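PDB 6DGM: phosphoglycerol transferase GacH from Streptococcus pyogenes MGAS5005, which probably transfers sn-glycerol-1-phosphate onto the streptococcal rhamnose polysaccharide, through a manganese-binding domain of the LTA synthase and sulfatase type. Local coordinates for residues 60-65 with 217-222; 48-53 with 290-295; 212-217 with 238-243; 54-59 with 282-287. One frame throughout, in Å; residues are numbered along the deposited sequence.

Contact 1: residues 60-65 with 217-222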
loop_
_atom_site.group_PDB
_atom_site.type_symbol
_atom_site.label_atom_id
_atom_site.label_comp_id
_atom_site.label_asym_id
_atom_site.label_seq_id
_atom_site.Cartn_x
_atom_site.Cartn_y
_atom_site.Cartn_z
ATOM N N VAL A 60 -18.722 0.494 19.154
ATOM C CA VAL A 60 -17.519 0.400 19.974
ATOM C C VAL A 60 -17.652 1.420 21.092
ATOM O O VAL A 60 -18.125 2.538 20.861
ATOM C CB VAL A 60 -16.234 0.652 19.157
ATOM C CG1 VAL A 60 -15.003 0.318 19.988
ATOM C CG2 VAL A 60 -16.242 -0.162 17.886
ATOM N N SER A 61 -17.262 1.029 22.309
ATOM C CA SER A 61 -17.457 1.895 23.468
ATOM C C SER A 61 -16.586 3.145 23.407
ATOM O O SER A 61 -16.927 4.166 24.016
ATOM C CB SER A 61 -17.129 1.123 24.751
ATOM O OG SER A 61 -15.822 0.564 24.656
ATOM N N HIS A 62 -15.455 3.072 22.708
ATOM C CA HIS A 62 -14.530 4.182 22.599
ATOM C C HIS A 62 -13.995 4.232 21.178
ATOM O O HIS A 62 -13.957 3.225 20.473
ATOM C CB HIS A 62 -13.318 4.008 23.529
ATOM C CG HIS A 62 -13.668 3.971 24.980
ATOM N ND1 HIS A 62 -14.317 2.906 25.563
ATOM C CD2 HIS A 62 -13.456 4.872 25.968
ATOM C CE1 HIS A 62 -14.495 3.155 26.850
ATOM N NE2 HIS A 62 -13.984 4.342 27.119
ATOM N N ASP A 63 -13.571 5.417 20.767
ATOM C CA ASP A 63 -12.836 5.555 19.519
ATOM C C ASP A 63 -11.478 4.895 19.703
ATOM O O ASP A 63 -10.744 5.232 20.640
ATOM C CB ASP A 63 -12.674 7.039 19.216
ATOM C CG ASP A 63 -12.092 7.304 17.852
ATOM O OD1 ASP A 63 -11.668 6.356 17.154
ATOM O OD2 ASP A 63 -12.066 8.485 17.465
ATOM N N VAL A 64 -11.148 3.935 18.833
ATOM C CA VAL A 64 -9.883 3.212 18.954
ATOM C C VAL A 64 -8.859 3.658 17.926
ATOM O O VAL A 64 -7.730 3.155 17.933
ATOM C CB VAL A 64 -10.073 1.679 18.930
ATOM C CG1 VAL A 64 -10.916 1.255 20.138
ATOM C CG2 VAL A 64 -10.694 1.210 17.619
ATOM N N LEU A 65 -9.220 4.581 17.041
ATOM C CA LEU A 65 -8.261 5.160 16.108
ATOM C C LEU A 65 -8.253 6.683 16.215
ATOM O O LEU A 65 -8.209 7.368 15.187
ATOM C CB LEU A 65 -8.595 4.729 14.679
ATOM C CG LEU A 65 -8.429 3.239 14.375
ATOM C CD1 LEU A 65 -8.760 2.985 12.907
ATOM C CD2 LEU A 65 -7.033 2.739 14.671
ATOM N N PRO A 217 -7.040 -2.677 26.784
ATOM C CA PRO A 217 -7.829 -2.004 27.827
ATOM C C PRO A 217 -9.231 -2.586 28.005
ATOM O O PRO A 217 -9.978 -2.666 27.041
ATOM C CB PRO A 217 -7.924 -0.562 27.311
ATOM C CG PRO A 217 -6.799 -0.420 26.346
ATOM C CD PRO A 217 -6.649 -1.754 25.704
ATOM N N GLU A 218 -9.582 -2.981 29.233
ATOM C CA GLU A 218 -10.852 -3.664 29.446
ATOM C C GLU A 218 -12.036 -2.746 29.205
ATOM O O GLU A 218 -13.130 -3.235 28.895
ATOM C CB GLU A 218 -10.921 -4.258 30.852
ATOM C CG GLU A 218 -10.884 -3.257 31.960
ATOM C CD GLU A 218 -10.883 -3.953 33.318
ATOM O OE1 GLU A 218 -10.364 -3.368 34.292
ATOM O OE2 GLU A 218 -11.388 -5.095 33.383
ATOM N N GLU A 219 -11.841 -1.432 29.322
ATOM C CA GLU A 219 -12.929 -0.497 29.075
ATOM C C GLU A 219 -13.333 -0.462 27.602
ATOM O O GLU A 219 -14.434 0.007 27.285
ATOM C CB GLU A 219 -12.549 0.907 29.547
ATOM C CG GLU A 219 -11.294 1.490 28.915
ATOM C CD GLU A 219 -10.009 1.180 29.699
ATOM O OE1 GLU A 219 -9.949 0.146 30.404
ATOM O OE2 GLU A 219 -9.049 1.986 29.602
ATOM N N ILE A 220 -12.483 -0.940 26.705
ATOM C CA ILE A 220 -12.844 -1.004 25.290
ATOM C C ILE A 220 -13.645 -2.275 25.063
ATOM O O ILE A 220 -13.130 -3.386 25.236
ATOM C CB ILE A 220 -11.604 -0.966 24.388
ATOM C CG1 ILE A 220 -10.905 0.384 24.499
ATOM C CG2 ILE A 220 -11.992 -1.261 22.931
ATOM C CD1 ILE A 220 -9.608 0.418 23.774
ATOM N N VAL A 221 -14.909 -2.115 24.693
ATOM C CA VAL A 221 -15.790 -3.243 24.419
ATOM C C VAL A 221 -16.545 -2.914 23.139
ATOM O O VAL A 221 -16.866 -1.755 22.865
ATOM C CB VAL A 221 -16.766 -3.548 25.573
ATOM C CG1 VAL A 221 -15.996 -3.918 26.840
ATOM C CG2 VAL A 221 -17.677 -2.393 25.821
ATOM N N ALA A 222 -16.817 -3.942 22.349
ATOM C CA ALA A 222 -17.451 -3.748 21.056
ATOM C C ALA A 222 -18.483 -4.843 20.857
ATOM O O ALA A 222 -18.360 -5.954 21.388
ATOM C CB ALA A 222 -16.431 -3.751 19.916
#
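Ser-61 and Val-221 hold the two loops together through a pair of hydrogen bonds. The backbone N of Ser-61 donates to Val-221 O (2.9 Å). In return, Val-221 N gives a nearly straight bond to Ser-61 OG (2.8 Å, N-H...O 172°). The hydroxyl can receive it because OG sits between the backbone N and the carbonyl carbon (chi1 54°). Val-221 CG2 lies 3.7 Å from both CB and OG of Ser-61, a methyl laid against the same small side chain. Next to this, the His-62 ring brings CE1 to within 3.2 Å of Glu-219 O, approaching it obliquely.

These bonds continue the two-stranded antiparallel sheet of strands 58-60 and 222-224, whose last bridge is the non-hydrogen-bonded pair Val-60 and Ala-222. There Val-60 CG2 and Ala-222 CB, on one face of the ribbon, touch at 4.1 Å. Farther on, Val-64 CG1 meets CG2 of Ile-220 at 3.9 Å, the two side chains crossing obliquely.

A second shell sets these groups in place. Ser-61 OG lies in the plane of the His-62 ring, at its edge, and shares a hydrogen bond with ND1 of His-62 (2.9 Å; either may donate), which steadies the hydroxyl. Residues 217-220 form a type I turn closed by Ile-220 N to Pro-217 O, while Ile-220 O accepts from Arg-240 on helix 229-257. On the other loop, Asp-63 OD1 takes the N-H of Leu-65 in an Asx turn just ahead of helix 66-74 and also forms a salt bridge with Lys-69.

Contact 2: residues 48-53 with 290-295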
loop_
_atom_site.group_PDB
_atom_site.type_symbol
_atom_site.label_atom_id
_atom_site.label_comp_id
_atom_site.label_asym_id
_atom_site.label_seq_id
_atom_site.Cartn_x
_atom_site.Cartn_y
_atom_site.Cartn_z
ATOM N N SER A 48 -4.465 -5.754 8.543
ATOM C CA SER A 48 -5.861 -5.824 8.947
ATOM C C SER A 48 -6.394 -4.538 9.562
ATOM O O SER A 48 -7.434 -4.571 10.222
ATOM C CB SER A 48 -6.096 -7.006 9.902
ATOM O OG SER A 48 -5.933 -8.238 9.233
ATOM N N LEU A 49 -5.756 -3.392 9.348
ATOM C CA LEU A 49 -6.215 -2.162 9.982
ATOM C C LEU A 49 -7.363 -1.500 9.218
ATOM O O LEU A 49 -7.222 -1.102 8.060
ATOM C CB LEU A 49 -5.056 -1.180 10.160
ATOM C CG LEU A 49 -5.488 0.092 10.903
ATOM C CD1 LEU A 49 -4.433 0.504 11.899
ATOM C CD2 LEU A 49 -5.800 1.231 9.940
ATOM N N SER A 50 -8.480 -1.297 9.905
ATOM C CA SER A 50 -9.610 -0.620 9.289
ATOM C C SER A 50 -10.568 -0.188 10.391
ATOM O O SER A 50 -10.923 -0.988 11.267
ATOM C CB SER A 50 -10.314 -1.538 8.281
ATOM O OG SER A 50 -11.237 -0.805 7.482
ATOM N N ASP A 51 -10.995 1.065 10.332
ATOM C CA ASP A 51 -11.795 1.645 11.394
ATOM C C ASP A 51 -13.101 0.888 11.535
ATOM O O ASP A 51 -13.907 0.892 10.604
ATOM C CB ASP A 51 -12.094 3.102 11.055
ATOM C CG ASP A 51 -12.724 3.863 12.203
ATOM O OD1 ASP A 51 -13.162 3.248 13.200
ATOM O OD2 ASP A 51 -12.784 5.106 12.105
ATOM N N PRO A 52 -13.362 0.246 12.675
ATOM C CA PRO A 52 -14.649 -0.452 12.829
ATOM C C PRO A 52 -15.860 0.466 12.799
ATOM O O PRO A 52 -16.981 -0.009 12.565
ATOM C CB PRO A 52 -14.512 -1.184 14.172
ATOM C CG PRO A 52 -13.347 -0.574 14.867
ATOM C CD PRO A 52 -12.482 0.101 13.851
ATOM N N ASP A 53 -15.671 1.771 13.009
ATOM C CA ASP A 53 -16.783 2.709 12.984
ATOM C C ASP A 53 -17.468 2.772 11.625
ATOM O O ASP A 53 -18.620 3.214 11.549
ATOM C CB ASP A 53 -16.274 4.098 13.378
ATOM C CG ASP A 53 -17.392 5.099 13.556
ATOM O OD1 ASP A 53 -18.561 4.676 13.717
ATOM O OD2 ASP A 53 -17.100 6.314 13.530
ATOM N N LEU A 290 -13.186 -1.535 2.255
ATOM C CA LEU A 290 -12.650 -0.180 2.341
ATOM C C LEU A 290 -11.864 -0.010 3.637
ATOM O O LEU A 290 -12.449 0.051 4.727
ATOM C CB LEU A 290 -13.770 0.857 2.240
ATOM C CG LEU A 290 -14.458 0.931 0.876
ATOM C CD1 LEU A 290 -15.680 1.814 0.935
ATOM C CD2 LEU A 290 -13.471 1.437 -0.184
ATOM N N THR A 291 -10.543 0.122 3.506
ATOM C CA THR A 291 -9.658 0.362 4.636
ATOM C C THR A 291 -9.221 1.827 4.657
ATOM O O THR A 291 -9.523 2.610 3.754
ATOM C CB THR A 291 -8.421 -0.531 4.533
ATOM O OG1 THR A 291 -7.632 -0.099 3.407
ATOM C CG2 THR A 291 -8.793 -1.992 4.348
ATOM N N ASP A 292 -8.471 2.187 5.703
ATOM C CA ASP A 292 -7.931 3.539 5.865
ATOM C C ASP A 292 -6.536 3.662 5.279
ATOM O O ASP A 292 -5.741 2.725 5.341
ATOM C CB ASP A 292 -7.871 3.873 7.357
ATOM C CG ASP A 292 -9.232 3.818 8.007
ATOM O OD1 ASP A 292 -9.644 2.707 8.438
ATOM O OD2 ASP A 292 -9.906 4.881 8.054
ATOM N N TYR A 293 -6.240 4.829 4.712
ATOM C CA TYR A 293 -4.876 5.140 4.313
ATOM C C TYR A 293 -4.568 6.605 4.612
ATOM O O TYR A 293 -5.457 7.457 4.684
ATOM C CB TYR A 293 -4.600 4.856 2.819
ATOM C CG TYR A 293 -4.980 6.011 1.903
ATOM C CD1 TYR A 293 -4.058 7.006 1.598
ATOM C CD2 TYR A 293 -6.267 6.126 1.370
ATOM C CE1 TYR A 293 -4.401 8.072 0.802
ATOM C CE2 TYR A 293 -6.617 7.198 0.568
ATOM C CZ TYR A 293 -5.677 8.164 0.281
ATOM O OH TYR A 293 -5.983 9.242 -0.515
ATOM N N PHE A 294 -3.280 6.887 4.769
ATOM C CA PHE A 294 -2.793 8.259 4.766
ATOM C C PHE A 294 -1.401 8.306 4.151
ATOM O O PHE A 294 -0.675 7.307 4.111
ATOM C CB PHE A 294 -2.842 8.931 6.152
ATOM C CG PHE A 294 -1.925 8.336 7.197
ATOM C CD1 PHE A 294 -0.571 8.591 7.176
ATOM C CD2 PHE A 294 -2.439 7.577 8.243
ATOM C CE1 PHE A 294 0.271 8.076 8.138
ATOM C CE2 PHE A 294 -1.602 7.069 9.226
ATOM C CZ PHE A 294 -0.246 7.325 9.178
ATOM N N ILE A 295 -1.045 9.491 3.662
ATOM C CA ILE A 295 0.264 9.770 3.094
ATOM C C ILE A 295 0.758 10.998 3.847
ATOM O O ILE A 295 0.188 12.083 3.700
ATOM C CB ILE A 295 0.201 10.018 1.581
ATOM C CG1 ILE A 295 -0.369 8.782 0.864
ATOM C CG2 ILE A 295 1.593 10.329 1.063
ATOM C CD1 ILE A 295 -0.502 8.916 -0.659
HETATM O O HOH W 1 -10.779 6.412 10.391
#
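Asp-292 carries the polar part of this buried contact, its carboxylate reaching from strand 290-297 to the loop that follows strand 40-46. The backbone N of Asp-51 donates to Asp-292 OD1 (2.8 Å, N-H...O 156°) and meets that oxygen nearly along its C-O axis. Ser-50 OG, turned anti to its own backbone N (chi1 -168°), lies 3.1 Å from Leu-290 O, at most a weak hydrogen bond, since the same proton has another acceptor within range.

A water joins the two acids, donating to Asp-51 OD2 and Asp-292 OD2, each at 2.9 Å. Salt bridges from Arg-54 to OD1 and from Lys-72 to OD2 of Asp-292 would offset the concentration of negative charge.

The loop lies against an inner strand of the central mixed sheet of this alkaline-phosphatase-like domain, immediately after the manganese ligand Glu-47. Within the loop, Asp-51 OD1 accepts from Asp-53 N in an Asx turn, the donor standing well above the carboxylate plane.

Van der Waals contacts make up the rest. Leu-49 CD2 approaches Asp-292 CB at 4.2 Å, and Thr-291 CB faces Leu-49 O at 3.8 Å, a carbonyl buried without a hydrogen-bond partner. Thr-291 OG1 is bonded to Gly-269 O, on the strand that leads to the manganese ligands Asp-270 and His-271.

Contact 3: residues 212-217 with 238-243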
loop_
_atom_site.group_PDB
_atom_site.type_symbol
_atom_site.label_atom_id
_atom_site.label_comp_id
_atom_site.label_asym_id
_atom_site.label_seq_id
_atom_site.Cartn_x
_atom_site.Cartn_y
_atom_site.Cartn_z
ATOM N N TRP A 212 -6.946 -12.808 17.219
ATOM C CA TRP A 212 -6.815 -11.610 18.042
ATOM C C TRP A 212 -7.016 -11.986 19.502
ATOM O O TRP A 212 -8.020 -12.613 19.853
ATOM C CB TRP A 212 -7.855 -10.561 17.623
ATOM C CG TRP A 212 -7.800 -10.314 16.161
ATOM C CD1 TRP A 212 -6.901 -9.543 15.509
ATOM C CD2 TRP A 212 -8.649 -10.890 15.152
ATOM N NE1 TRP A 212 -7.134 -9.583 14.155
ATOM C CE2 TRP A 212 -8.196 -10.412 13.910
ATOM C CE3 TRP A 212 -9.739 -11.768 15.185
ATOM C CZ2 TRP A 212 -8.801 -10.770 12.706
ATOM C CZ3 TRP A 212 -10.341 -12.129 13.987
ATOM C CH2 TRP A 212 -9.870 -11.627 12.767
ATOM N N SER A 213 -6.060 -11.627 20.352
ATOM C CA SER A 213 -6.120 -11.985 21.770
ATOM C C SER A 213 -5.683 -10.777 22.578
ATOM O O SER A 213 -4.507 -10.410 22.547
ATOM C CB SER A 213 -5.207 -13.172 22.073
ATOM O OG SER A 213 -5.399 -13.679 23.394
ATOM N N SER A 214 -6.617 -10.167 23.296
ATOM C CA SER A 214 -6.285 -9.015 24.124
ATOM C C SER A 214 -7.373 -8.810 25.159
ATOM O O SER A 214 -8.548 -8.707 24.808
ATOM C CB SER A 214 -6.147 -7.757 23.256
ATOM O OG SER A 214 -5.737 -6.666 24.061
ATOM N N ASP A 215 -6.979 -8.737 26.436
ATOM C CA ASP A 215 -7.913 -8.476 27.514
ATOM C C ASP A 215 -7.949 -7.025 27.949
ATOM O O ASP A 215 -8.861 -6.653 28.694
ATOM C CB ASP A 215 -7.567 -9.361 28.717
ATOM C CG ASP A 215 -8.022 -10.786 28.504
ATOM O OD1 ASP A 215 -9.246 -10.953 28.395
ATOM O OD2 ASP A 215 -7.178 -11.695 28.358
ATOM N N TYR A 216 -7.009 -6.198 27.495
ATOM C CA TYR A 216 -6.897 -4.823 27.961
ATOM C C TYR A 216 -6.567 -3.933 26.778
ATOM O O TYR A 216 -5.903 -4.373 25.834
ATOM C CB TYR A 216 -5.810 -4.711 29.053
ATOM C CG TYR A 216 -6.055 -5.724 30.147
ATOM C CD1 TYR A 216 -7.080 -5.547 31.057
ATOM C CD2 TYR A 216 -5.305 -6.893 30.228
ATOM C CE1 TYR A 216 -7.348 -6.471 32.012
ATOM C CE2 TYR A 216 -5.564 -7.827 31.197
ATOM C CZ TYR A 216 -6.585 -7.618 32.086
ATOM O OH TYR A 216 -6.858 -8.550 33.054
ATOM N N PRO A 217 -7.040 -2.677 26.784
ATOM C CA PRO A 217 -7.829 -2.004 27.827
ATOM C C PRO A 217 -9.231 -2.586 28.005
ATOM O O PRO A 217 -9.978 -2.666 27.041
ATOM C CB PRO A 217 -7.924 -0.562 27.311
ATOM C CG PRO A 217 -6.799 -0.420 26.346
ATOM C CD PRO A 217 -6.649 -1.754 25.704
ATOM N N TYR A 238 -9.877 -7.288 18.745
ATOM C CA TYR A 238 -9.303 -6.524 17.641
ATOM C C TYR A 238 -9.304 -5.029 17.935
ATOM O O TYR A 238 -8.312 -4.337 17.668
ATOM C CB TYR A 238 -10.106 -6.821 16.376
ATOM C CG TYR A 238 -9.790 -5.923 15.206
ATOM C CD1 TYR A 238 -8.670 -6.154 14.434
ATOM C CD2 TYR A 238 -10.623 -4.856 14.883
ATOM C CE1 TYR A 238 -8.379 -5.321 13.357
ATOM C CE2 TYR A 238 -10.353 -4.035 13.811
ATOM C CZ TYR A 238 -9.219 -4.269 13.061
ATOM O OH TYR A 238 -8.944 -3.444 11.985
ATOM N N ALA A 239 -10.417 -4.500 18.475
ATOM C CA ALA A 239 -10.483 -3.073 18.774
ATOM C C ALA A 239 -9.452 -2.680 19.831
ATOM O O ALA A 239 -8.835 -1.608 19.739
ATOM C CB ALA A 239 -11.884 -2.667 19.232
ATOM N N ARG A 240 -9.263 -3.527 20.838
ATOM C CA ARG A 240 -8.232 -3.283 21.839
ATOM C C ARG A 240 -6.856 -3.232 21.192
ATOM O O ARG A 240 -6.054 -2.341 21.481
ATOM C CB ARG A 240 -8.290 -4.357 22.928
ATOM C CG ARG A 240 -9.498 -4.217 23.816
ATOM C CD ARG A 240 -9.721 -5.465 24.632
ATOM N NE ARG A 240 -10.842 -5.263 25.544
ATOM C CZ ARG A 240 -11.427 -6.219 26.247
ATOM N NH1 ARG A 240 -11.008 -7.471 26.149
ATOM N NH2 ARG A 240 -12.451 -5.916 27.032
ATOM N N LEU A 241 -6.562 -4.195 20.310
ATOM C CA LEU A 241 -5.279 -4.202 19.613
ATOM C C LEU A 241 -5.108 -2.961 18.744
ATOM O O LEU A 241 -4.018 -2.379 18.696
ATOM C CB LEU A 241 -5.149 -5.489 18.796
ATOM C CG LEU A 241 -4.963 -6.749 19.649
ATOM C CD1 LEU A 241 -5.102 -7.992 18.779
ATOM C CD2 LEU A 241 -3.612 -6.775 20.318
ATOM N N LEU A 242 -6.178 -2.508 18.087
ATOM C CA LEU A 242 -6.080 -1.279 17.307
ATOM C C LEU A 242 -5.680 -0.096 18.181
ATOM O O LEU A 242 -4.955 0.804 17.729
ATOM C CB LEU A 242 -7.392 -0.944 16.608
ATOM C CG LEU A 242 -7.742 -1.691 15.333
ATOM C CD1 LEU A 242 -8.947 -0.996 14.683
ATOM C CD2 LEU A 242 -6.605 -1.789 14.335
ATOM N N SER A 243 -6.188 -0.055 19.422
ATOM C CA SER A 243 -5.883 1.071 20.299
ATOM C C SER A 243 -4.382 1.194 20.551
ATOM O O SER A 243 -3.867 2.317 20.686
ATOM C CB SER A 243 -6.677 0.956 21.605
ATOM O OG SER A 243 -6.042 0.088 22.532
#
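Helix 229-257 supports the long loop between strands 200-204 and 222-224, and residues 212-217 of that loop run across its side chains from Trp-212 to Pro-217. At one end Trp-212 and Tyr-238 lie side by side in a T-shaped (edge-to-face) pair. The edge of the tyrosine, at CD1, stands over the face of the indole five-membered ring, 3.8 Å from NE1, with the planes at 79°. Leu-241 CD1 comes in near the indole plane, 3.9 Å from Trp-212 CB, while Ser-214 CB rests on Leu-241 CG.

This aromatic pair belongs to the surroundings of the active site: the side chain of Trp-212 is about 9 Å from the bound sn-glycerol-1-phosphate, and its NE1 is bonded to Asn-208 O.

At the other end Arg-240, extended from CG to NE, threads its guanidinium among loop carbonyls. NH1 donates to Ser-214 O (3.1 Å, N-H...O 159°), which lies at the edge of the guanidinium, near its plane. Asp-215 O sits over one face instead, 3.4 Å above it. Arg-240 NE bonds chiefly to Ile-220 O, and more weakly to Pro-217 O (3.1 Å). Beyond the cis peptide bond that precedes it, Pro-217 sets CD 3.7 Å from Ser-243 OG, whose hydroxyl donates back to Arg-240 O.

Contact 4: residues 54-59 with 282-287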
loop_
_atom_site.group_PDB
_atom_site.type_symbol
_atom_site.label_atom_id
_atom_site.label_comp_id
_atom_site.label_asym_id
_atom_site.label_seq_id
_atom_site.Cartn_x
_atom_site.Cartn_y
_atom_site.Cartn_z
ATOM N N ARG A 54 -16.803 2.338 10.551
ATOM C CA ARG A 54 -17.431 2.332 9.237
ATOM C C ARG A 54 -18.318 1.114 9.013
ATOM O O ARG A 54 -19.043 1.063 8.014
ATOM C CB ARG A 54 -16.385 2.346 8.116
ATOM C CG ARG A 54 -15.893 3.698 7.730
ATOM C CD ARG A 54 -15.191 3.652 6.371
ATOM N NE ARG A 54 -14.078 2.720 6.355
ATOM C CZ ARG A 54 -12.904 2.963 6.925
ATOM N NH1 ARG A 54 -12.694 4.112 7.568
ATOM N NH2 ARG A 54 -11.939 2.067 6.853
ATOM N N VAL A 55 -18.240 0.112 9.878
ATOM C CA VAL A 55 -19.103 -1.058 9.768
ATOM C C VAL A 55 -20.438 -0.722 10.414
ATOM O O VAL A 55 -20.512 -0.500 11.628
ATOM C CB VAL A 55 -18.442 -2.288 10.409
ATOM C CG1 VAL A 55 -19.288 -3.512 10.171
ATOM C CG2 VAL A 55 -17.042 -2.458 9.828
ATOM N N SER A 56 -21.501 -0.710 9.598
ATOM C CA SER A 56 -22.756 -0.064 9.975
ATOM C C SER A 56 -23.312 -0.590 11.294
ATOM O O SER A 56 -23.785 0.186 12.134
ATOM C CB SER A 56 -23.805 -0.269 8.870
ATOM O OG SER A 56 -23.343 0.190 7.616
ATOM N N ASN A 57 -23.332 -1.907 11.473
ATOM C CA ASN A 57 -24.051 -2.485 12.601
ATOM C C ASN A 57 -23.177 -2.710 13.823
ATOM O O ASN A 57 -23.600 -3.414 14.748
ATOM C CB ASN A 57 -24.735 -3.790 12.197
ATOM C CG ASN A 57 -25.904 -3.567 11.274
ATOM O OD1 ASN A 57 -26.502 -2.492 11.255
ATOM N ND2 ASN A 57 -26.249 -4.591 10.516
ATOM N N VAL A 58 -22.007 -2.097 13.866
ATOM C CA VAL A 58 -21.045 -2.260 14.956
ATOM C C VAL A 58 -21.116 -1.050 15.870
ATOM O O VAL A 58 -21.282 0.088 15.405
ATOM C CB VAL A 58 -19.619 -2.418 14.378
ATOM C CG1 VAL A 58 -18.553 -1.961 15.375
ATOM C CG2 VAL A 58 -19.396 -3.851 13.964
ATOM N N THR A 59 -20.957 -1.288 17.169
ATOM C CA THR A 59 -20.816 -0.229 18.157
ATOM C C THR A 59 -19.567 -0.517 18.981
ATOM O O THR A 59 -19.375 -1.647 19.441
ATOM C CB THR A 59 -22.039 -0.166 19.071
ATOM O OG1 THR A 59 -23.222 0.033 18.284
ATOM C CG2 THR A 59 -21.904 0.990 20.063
ATOM N N ASN A 282 -24.907 -4.238 6.561
ATOM C CA ASN A 282 -26.246 -3.669 6.406
ATOM C C ASN A 282 -26.479 -2.844 5.148
ATOM O O ASN A 282 -26.672 -1.627 5.228
ATOM C CB ASN A 282 -26.562 -2.776 7.626
ATOM C CG ASN A 282 -28.024 -2.346 7.693
ATOM O OD1 ASN A 282 -28.902 -2.991 7.117
ATOM N ND2 ASN A 282 -28.290 -1.253 8.406
ATOM N N LYS A 283 -26.514 -3.483 3.986
ATOM C CA LYS A 283 -26.803 -2.815 2.714
ATOM C C LYS A 283 -25.698 -1.861 2.255
ATOM O O LYS A 283 -25.846 -1.229 1.199
ATOM C CB LYS A 283 -28.124 -2.022 2.721
ATOM C CG LYS A 283 -29.375 -2.830 3.043
ATOM C CD LYS A 283 -30.524 -1.923 3.506
ATOM C CE LYS A 283 -31.640 -1.819 2.469
ATOM N NZ LYS A 283 -32.467 -0.579 2.642
ATOM N N HIS A 284 -24.625 -1.697 3.025
ATOM C CA HIS A 284 -23.458 -0.936 2.590
ATOM C C HIS A 284 -22.291 -1.905 2.468
ATOM O O HIS A 284 -21.264 -1.746 3.142
ATOM C CB HIS A 284 -23.109 0.161 3.593
ATOM C CG HIS A 284 -23.994 1.360 3.499
ATOM N ND1 HIS A 284 -25.368 1.269 3.434
ATOM C CD2 HIS A 284 -23.701 2.682 3.450
ATOM C CE1 HIS A 284 -25.883 2.483 3.349
ATOM N NE2 HIS A 284 -24.892 3.358 3.357
ATOM N N ILE A 285 -22.459 -2.926 1.618
ATOM C CA ILE A 285 -21.463 -3.985 1.497
ATOM C C ILE A 285 -20.151 -3.465 0.939
ATOM O O ILE A 285 -19.114 -4.122 1.092
ATOM C CB ILE A 285 -22.030 -5.165 0.679
ATOM C CG1 ILE A 285 -21.172 -6.424 0.881
ATOM C CG2 ILE A 285 -22.107 -4.813 -0.805
ATOM C CD1 ILE A 285 -21.239 -7.015 2.289
ATOM N N GLU A 286 -20.148 -2.291 0.300
ATOM C CA GLU A 286 -18.875 -1.740 -0.151
ATOM C C GLU A 286 -17.891 -1.612 1.008
ATOM O O GLU A 286 -16.677 -1.754 0.811
ATOM C CB GLU A 286 -19.088 -0.394 -0.857
ATOM C CG GLU A 286 -19.578 0.745 0.034
ATOM C CD GLU A 286 -21.097 0.789 0.176
ATOM O OE1 GLU A 286 -21.781 -0.155 -0.282
ATOM O OE2 GLU A 286 -21.605 1.780 0.740
ATOM N N ASN A 287 -18.396 -1.384 2.231
ATOM C CA ASN A 287 -17.517 -1.182 3.379
ATOM C C ASN A 287 -16.798 -2.453 3.805
ATOM O O ASN A 287 -15.881 -2.381 4.624
ATOM C CB ASN A 287 -18.309 -0.595 4.548
ATOM C CG ASN A 287 -18.633 0.877 4.342
ATOM O OD1 ASN A 287 -17.826 1.626 3.798
ATOM N ND2 ASN A 287 -19.813 1.292 4.767
HETATM O O HOH W 2 -14.715 -0.417 6.070
HETATM O O HOH W 3 -21.357 -0.872 6.451
#
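Asn-287 faces Arg-54 across this surface contact. Its CB lies 3.9 Å from Arg-54 O, and CG, anti to the carbonyl carbon of its own residue (chi1 -75°), comes slightly nearer to that same oxygen. At the tip the amide divides its contacts: OD1 of Asn-287 approaches CD of Arg-54 at 4.2 Å, while ND2 stands 3.3 Å from Arg-54 O at an angle too poor for a hydrogen bond. ND2 gives its hydrogen bond to a water instead (3.1 Å); the same water lies unusually close to Ser-56 OG, so that link is doubtful. A second water ties the backbone to the arginine, donating to Asn-287 O at 2.7 Å and accepting from Arg-54 NE. No direct hydrogen bond spans the two segments, and this second water supplies the clear polar link between them.

Farther along, the contact is made by small side chains. Ser-56 CB touches Asn-282 CB at 3.9 Å, and its OG lies near His-284 CB. The side chains of Asn-57 and Asn-282 cross at about a right angle, with their amide planes 32° apart; Asn-57 ND2 meets the CB of Asn-282 at 3.4 Å.

Residues 55-58 make a type I beta turn closed by Val-58 N to Val-55 O, and Asn-287 N bonds back to His-284 O. The turn leads into strand 58-60, which pairs with strand 222-224, and residues 285-287 form a 3-10 segment ahead of strand 290-297. Arg-54 extends inward to that strand, where its guanidinium has Asp-292 as main partner and NH2 also donates to Leu-290 O.

Overall arrangement
The four contacts are linked around the loop that follows the manganese ligand Glu-47. Contacts 2 and 3 meet through Tyr-238 OH, which lies 2.6 Å from Ser-48 O and 3.0 Å from Ser-50 N. Contacts 2 and 4 share the salt bridge between Arg-54 NH2 and Asp-292 OD1 (2.9 Å). Contacts 1 and 3, with centres 8 Å apart, have Pro-217 in common and also meet where Arg-240 NE approaches Ile-220 O. Contacts 3 and 4 do not touch. The side chain of Thr-291 in contact 2 and that of Trp-212 in contact 3 each lie about 9 Å from the manganese ion, whereas contact 1 is away from the metal and ligand sites.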